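Local coordinates for protein GDP-L-fucose synthase (Campylobacter jejuni subsp. jejuni serotype O:2, PDB 7M13) that binds NADP(H) and acts as a GDP-D-glycero-L-gluco-heptose synthase in capsular polysaccharide biosynthesis, probably as an NADPH-dependent reductase of the fucose synthase family, at residues K104-F108 with T257-D262; N274-G280 with M319-I324. All blocks are in the same frame, centred on the assembly; numbering follows the deposited sequence.

Contact 1: residues K104-F108 with T257-D262; sequences KKLVF and TMQNID
A buried lysine can tie the carbonyl end of a helix to a central strand of a Rossmann fold, and K104-F108 against T257-D262 illustrates how. After K104, whose salt bridge runs to E62, the chain extends from K105 as strand 105-111, parallel to its neighbours 63-66 and 162-171, and the CA-to-CB bonds of K105 and V107 point toward helix 247-260. K105 lies opposite M258, their CA atoms 6.8 Å apart. With chi1 at -149° and the remaining torsions t, K105 reaches straight out, and its NZ is hydrogen-bonded to M258 O (2.8 Å), T257 O (3.0 Å), I261 O (2.8 Å) and D262 OD1 (2.6 Å), the last a salt bridge with D262 in chi1 m. Three ammonium protons are thus shared among four acceptors within 3.0 Å, so at least one N-H must serve two of them. M258, mmt, folds its thioether back over the strand: K105 CB lies 3.7 Å from M258 SD, and L106 CA 4.1 Å from M258 CE. The side chain of L106 faces the other way, onto S98 of helix 80-100. The T257 hydroxyl, OG1, is hydrogen-bonded to V253 O, and V107, chi1 t, puts CG2 3.8 Å from M258 CE and 4.2 Å from T257 CG2.

Contact 2: residues N274-G280 with M319-I324; sequences NTHINIG and MDCSKI
K323, with all four torsions t, reaches from the short helix to the loop just before strand 277-278, where its NZ donates to H276 O at 2.8 Å. From a left-handed backbone at N274 (55/47) the chain becomes extended by I277. Beside K323, I324 (chi1 t, chi2 p) sets CB 3.7 Å from I277 CG2 and CG2 3.3 Å from N278 O; CA atoms are 6.4 Å apart for I277 and I324 and 5.7 Å for N278 and C321. Strand 277-278 runs parallel to strand 162-171 in the Rossmann sheet, and helix 322-326 packs against it by a general device: side chains reaching backbone carbonyls join segments without backbone pairing. N278, chi1 m, donates from ND2 to D320 O (3.1 Å), while its OD1 is hydrogen-bonded to Y115 OH. A water accepts from I324 N (2.9 Å) and lies 2.8 Å from N278 O. M319, mmt, lays SD 3.8 Å from N278 CG. D320, chi1 t, forms an Asx turn, OD1 accepting from S322 N (2.9 Å) and S322 OG (2.7 Å), with C321 as N-cap. G280 (157/-174) adopts angles that would jam a CB against I279 O, and C321 SG sits 3.5 Å from G280 N.

Overall arrangement
Both contacts attach later chain segments to one Rossmann sheet, through strands that each pair with 162-171: 105-111 in contact 1 and 277-278 in contact 2. Their centres are 15 Å apart, yet they share a hydrophobic seam, with I261 CD1 3.7 Å from I324 CD1 and I261 CG2 4.1 Å from I277 CD1. V253 of helix 247-260 also touches I279 and I324. Neither touches NADP by these side chains: M319 comes to about 7 Å and V107 to about 9 Å. NADP-binding F109 follows on strand 105-111, about 5 Å from I279, side chain to side chain. M319 is also about 7 Å from S111, predicted to be important for catalysis, and the D262 side chain is about 4 Å from a bound magnesium ion.

Contact 1: residues K104-F108 with T257-D262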
loop_
_atom_site.group_PDB
_atom_site.type_symbol
_atom_site.label_atom_id
_atom_site.label_comp_id
_atom_site.label_asym_id
_atom_site.label_seq_id
_atom_site.Cartn_x
_atom_site.Cartn_y
_atom_site.Cartn_z
ATOM N N LYS B 104 -7.767 21.720 -7.288
ATOM C CA LYS B 104 -6.553 22.264 -7.917
ATOM C C LYS B 104 -5.291 21.661 -7.311
ATOM O O LYS B 104 -4.431 21.227 -8.071
ATOM C CB LYS B 104 -6.551 23.782 -7.797
ATOM C CG LYS B 104 -7.703 24.412 -8.538
ATOM C CD LYS B 104 -7.769 25.912 -8.429
ATOM C CE LYS B 104 -8.832 26.501 -9.336
ATOM N NZ LYS B 104 -10.209 26.192 -8.857
ATOM N N LYS B 105 -5.183 21.629 -5.993
ATOM C CA LYS B 105 -3.983 21.099 -5.345
ATOM C C LYS B 105 -4.343 20.498 -3.993
ATOM O O LYS B 105 -5.308 20.952 -3.357
ATOM C CB LYS B 105 -3.018 22.245 -5.142
ATOM C CG LYS B 105 -1.570 21.907 -5.197
ATOM C CD LYS B 105 -0.797 23.167 -5.574
ATOM C CE LYS B 105 0.619 22.920 -5.197
ATOM N NZ LYS B 105 1.441 24.051 -5.625
ATOM N N LEU B 106 -3.601 19.469 -3.600
ATOM C CA LEU B 106 -3.796 18.757 -2.332
ATOM C C LEU B 106 -2.440 18.561 -1.685
ATOM O O LEU B 106 -1.481 18.285 -2.411
ATOM C CB LEU B 106 -4.464 17.408 -2.641
ATOM C CG LEU B 106 -4.735 16.466 -1.458
ATOM C CD1 LEU B 106 -5.997 15.643 -1.723
ATOM C CD2 LEU B 106 -3.555 15.546 -1.205
ATOM N N VAL B 107 -2.401 18.710 -0.369
ATOM C CA VAL B 107 -1.210 18.360 0.440
ATOM C C VAL B 107 -1.600 17.265 1.410
ATOM O O VAL B 107 -2.618 17.374 2.092
ATOM C CB VAL B 107 -0.651 19.575 1.177
ATOM C CG1 VAL B 107 0.387 19.148 2.216
ATOM C CG2 VAL B 107 -0.077 20.569 0.196
ATOM N N PHE B 108 -0.855 16.174 1.395
ATOM C CA PHE B 108 -1.019 15.014 2.279
ATOM C C PHE B 108 0.194 14.964 3.199
ATOM O O PHE B 108 1.306 15.283 2.771
ATOM C CB PHE B 108 -1.116 13.729 1.451
ATOM C CG PHE B 108 -1.054 12.444 2.232
ATOM C CD1 PHE B 108 -2.002 12.172 3.204
ATOM C CD2 PHE B 108 -0.120 11.475 1.922
ATOM C CE1 PHE B 108 -1.967 10.991 3.921
ATOM C CE2 PHE B 108 -0.078 10.301 2.648
ATOM C CZ PHE B 108 -0.992 10.078 3.650
ATOM N N THR B 257 4.084 25.135 0.138
ATOM C CA THR B 257 3.929 24.075 -0.880
ATOM C C THR B 257 2.767 24.438 -1.785
ATOM O O THR B 257 2.928 24.403 -2.987
ATOM C CB THR B 257 3.703 22.700 -0.225
ATOM O OG1 THR B 257 4.833 22.364 0.587
ATOM C CG2 THR B 257 3.687 21.603 -1.277
ATOM N N MET B 258 1.595 24.731 -1.224
ATOM C CA MET B 258 0.442 25.092 -2.073
ATOM C C MET B 258 0.830 26.240 -3.005
ATOM O O MET B 258 0.464 26.217 -4.185
ATOM C CB MET B 258 -0.746 25.566 -1.226
ATOM C CG MET B 258 -1.452 24.488 -0.538
ATOM S SD MET B 258 -2.138 23.255 -1.721
ATOM C CE MET B 258 -3.313 22.468 -0.628
ATOM N N GLN B 259 1.541 27.238 -2.484
ATOM C CA GLN B 259 1.735 28.475 -3.254
ATOM C C GLN B 259 2.900 28.352 -4.221
ATOM O O GLN B 259 2.996 29.217 -5.116
ATOM C CB GLN B 259 1.956 29.672 -2.327
ATOM C CG GLN B 259 0.799 29.978 -1.423
ATOM C CD GLN B 259 -0.476 30.237 -2.179
ATOM O OE1 GLN B 259 -1.057 29.334 -2.766
ATOM N NE2 GLN B 259 -0.973 31.462 -2.100
ATOM N N ASN B 260 3.807 27.381 -4.050
ATOM C CA ASN B 260 5.120 27.450 -4.750
ATOM C C ASN B 260 5.564 26.114 -5.353
ATOM O O ASN B 260 6.407 26.154 -6.269
ATOM C CB ASN B 260 6.236 27.932 -3.820
ATOM C CG ASN B 260 6.018 29.371 -3.416
ATOM O OD1 ASN B 260 6.215 30.279 -4.221
ATOM N ND2 ASN B 260 5.503 29.573 -2.218
ATOM N N ILE B 261 5.135 24.970 -4.827
ATOM C CA ILE B 261 5.739 23.663 -5.210
ATOM C C ILE B 261 4.682 22.867 -5.956
ATOM O O ILE B 261 3.685 22.448 -5.359
ATOM C CB ILE B 261 6.271 22.906 -3.990
ATOM C CG1 ILE B 261 7.345 23.702 -3.256
ATOM C CG2 ILE B 261 6.792 21.546 -4.451
ATOM C CD1 ILE B 261 7.746 23.089 -1.953
ATOM N N ASP B 262 4.914 22.677 -7.246
ATOM C CA ASP B 262 4.043 21.898 -8.133
ATOM C C ASP B 262 4.754 20.590 -8.492
ATOM O O ASP B 262 5.970 20.478 -8.351
ATOM C CB ASP B 262 3.663 22.746 -9.344
ATOM C CG ASP B 262 2.869 23.995 -8.953
ATOM O OD1 ASP B 262 1.897 23.876 -8.156
ATOM O OD2 ASP B 262 3.221 25.102 -9.437
#

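Contact 2: residues N274-G280 with M319-I324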
loop_
_atom_site.group_PDB
_atom_site.type_symbol
_atom_site.label_atom_id
_atom_site.label_comp_id
_atom_site.label_asym_id
_atom_site.label_seq_id
_atom_site.Cartn_x
_atom_site.Cartn_y
_atom_site.Cartn_z
ATOM N N ASN B 274 9.772 8.813 -5.789
ATOM C CA ASN B 274 10.231 9.434 -4.536
ATOM C C ASN B 274 10.046 10.948 -4.643
ATOM O O ASN B 274 10.948 11.735 -4.261
ATOM C CB ASN B 274 11.668 9.018 -4.228
ATOM C CG ASN B 274 11.767 7.529 -3.966
ATOM O OD1 ASN B 274 10.921 6.948 -3.293
ATOM N ND2 ASN B 274 12.818 6.902 -4.478
ATOM N N THR B 275 8.873 11.359 -5.098
ATOM C CA THR B 275 8.514 12.787 -5.219
ATOM C C THR B 275 7.865 13.352 -3.973
ATOM O O THR B 275 7.456 14.528 -4.013
ATOM C CB THR B 275 7.660 13.036 -6.452
ATOM O OG1 THR B 275 6.459 12.269 -6.384
ATOM C CG2 THR B 275 8.418 12.759 -7.721
ATOM N N HIS B 276 7.743 12.557 -2.914
ATOM C CA HIS B 276 7.409 13.082 -1.580
ATOM C C HIS B 276 8.541 13.983 -1.097
ATOM O O HIS B 276 9.667 13.930 -1.659
ATOM C CB HIS B 276 7.132 11.952 -0.596
ATOM C CG HIS B 276 8.211 10.957 -0.447
ATOM N ND1 HIS B 276 8.461 10.001 -1.383
ATOM C CD2 HIS B 276 9.132 10.805 0.541
ATOM C CE1 HIS B 276 9.495 9.270 -0.980
ATOM N NE2 HIS B 276 9.922 9.749 0.196
ATOM N N ILE B 277 8.255 14.815 -0.101
ATOM C CA ILE B 277 9.261 15.790 0.415
ATOM C C ILE B 277 9.306 15.670 1.920
ATOM O O ILE B 277 8.290 15.891 2.583
ATOM C CB ILE B 277 8.872 17.228 0.037
ATOM C CG1 ILE B 277 8.387 17.384 -1.405
ATOM C CG2 ILE B 277 10.011 18.164 0.369
ATOM C CD1 ILE B 277 7.764 18.724 -1.671
ATOM N N ASN B 278 10.492 15.488 2.463
ATOM C CA ASN B 278 10.648 15.512 3.929
ATOM C C ASN B 278 10.548 16.965 4.430
ATOM O O ASN B 278 11.057 17.870 3.778
ATOM C CB ASN B 278 12.003 14.981 4.353
ATOM C CG ASN B 278 12.180 13.525 4.044
ATOM O OD1 ASN B 278 11.208 12.765 3.937
ATOM N ND2 ASN B 278 13.455 13.126 3.941
ATOM N N ILE B 279 9.908 17.149 5.569
ATOM C CA ILE B 279 9.859 18.477 6.224
ATOM C C ILE B 279 10.356 18.281 7.655
ATOM O O ILE B 279 10.329 17.164 8.183
ATOM C CB ILE B 279 8.463 19.124 6.131
ATOM C CG1 ILE B 279 7.367 18.329 6.831
ATOM C CG2 ILE B 279 8.115 19.403 4.678
ATOM C CD1 ILE B 279 6.036 19.036 6.921
ATOM N N GLY B 280 10.837 19.358 8.246
ATOM C CA GLY B 280 11.493 19.248 9.551
ATOM C C GLY B 280 12.425 20.421 9.747
ATOM O O GLY B 280 12.463 21.314 8.928
ATOM N N MET B 319 15.031 13.563 9.632
ATOM C CA MET B 319 14.883 13.800 8.176
ATOM C C MET B 319 16.081 14.556 7.608
ATOM O O MET B 319 16.518 15.541 8.202
ATOM C CB MET B 319 13.633 14.610 7.857
ATOM C CG MET B 319 12.313 13.936 8.160
ATOM S SD MET B 319 12.237 12.242 7.581
ATOM C CE MET B 319 10.481 11.984 7.832
ATOM N N ASP B 320 16.502 14.204 6.405
ATOM C CA ASP B 320 17.321 15.070 5.534
ATOM C C ASP B 320 16.347 16.032 4.857
ATOM O O ASP B 320 15.474 15.527 4.122
ATOM C CB ASP B 320 18.095 14.218 4.533
ATOM C CG ASP B 320 19.110 15.016 3.736
ATOM O OD1 ASP B 320 18.869 16.212 3.512
ATOM O OD2 ASP B 320 20.152 14.459 3.383
ATOM N N CYS B 321 16.417 17.319 5.181
ATOM C CA CYS B 321 15.521 18.352 4.620
ATOM C C CYS B 321 16.199 19.118 3.489
ATOM O O CYS B 321 15.758 20.234 3.158
ATOM C CB CYS B 321 15.041 19.265 5.727
ATOM S SG CYS B 321 13.890 18.414 6.847
ATOM N N SER B 322 17.253 18.583 2.887
ATOM C CA SER B 322 17.939 19.262 1.759
ATOM C C SER B 322 16.963 19.574 0.614
ATOM O O SER B 322 17.038 20.651 -0.010
ATOM C CB SER B 322 19.128 18.463 1.269
ATOM O OG SER B 322 20.062 18.260 2.320
ATOM N N LYS B 323 16.013 18.677 0.310
ATOM C CA LYS B 323 15.154 18.870 -0.874
ATOM C C LYS B 323 14.180 20.026 -0.600
ATOM O O LYS B 323 14.043 20.904 -1.444
ATOM C CB LYS B 323 14.446 17.558 -1.189
ATOM C CG LYS B 323 13.476 17.587 -2.334
ATOM C CD LYS B 323 12.815 16.204 -2.414
ATOM C CE LYS B 323 11.943 15.961 -3.605
ATOM N NZ LYS B 323 11.620 14.512 -3.614
ATOM N N ILE B 324 13.544 20.066 0.571
ATOM C CA ILE B 324 12.639 21.207 0.848
ATOM C C ILE B 324 13.443 22.485 0.917
ATOM O O ILE B 324 12.951 23.509 0.462
ATOM C CB ILE B 324 11.732 20.981 2.063
ATOM C CG1 ILE B 324 10.653 22.070 2.154
ATOM C CG2 ILE B 324 12.493 20.850 3.361
ATOM C CD1 ILE B 324 9.611 22.057 1.038
HETATM O O HOH W 1 13.372 17.676 2.212
#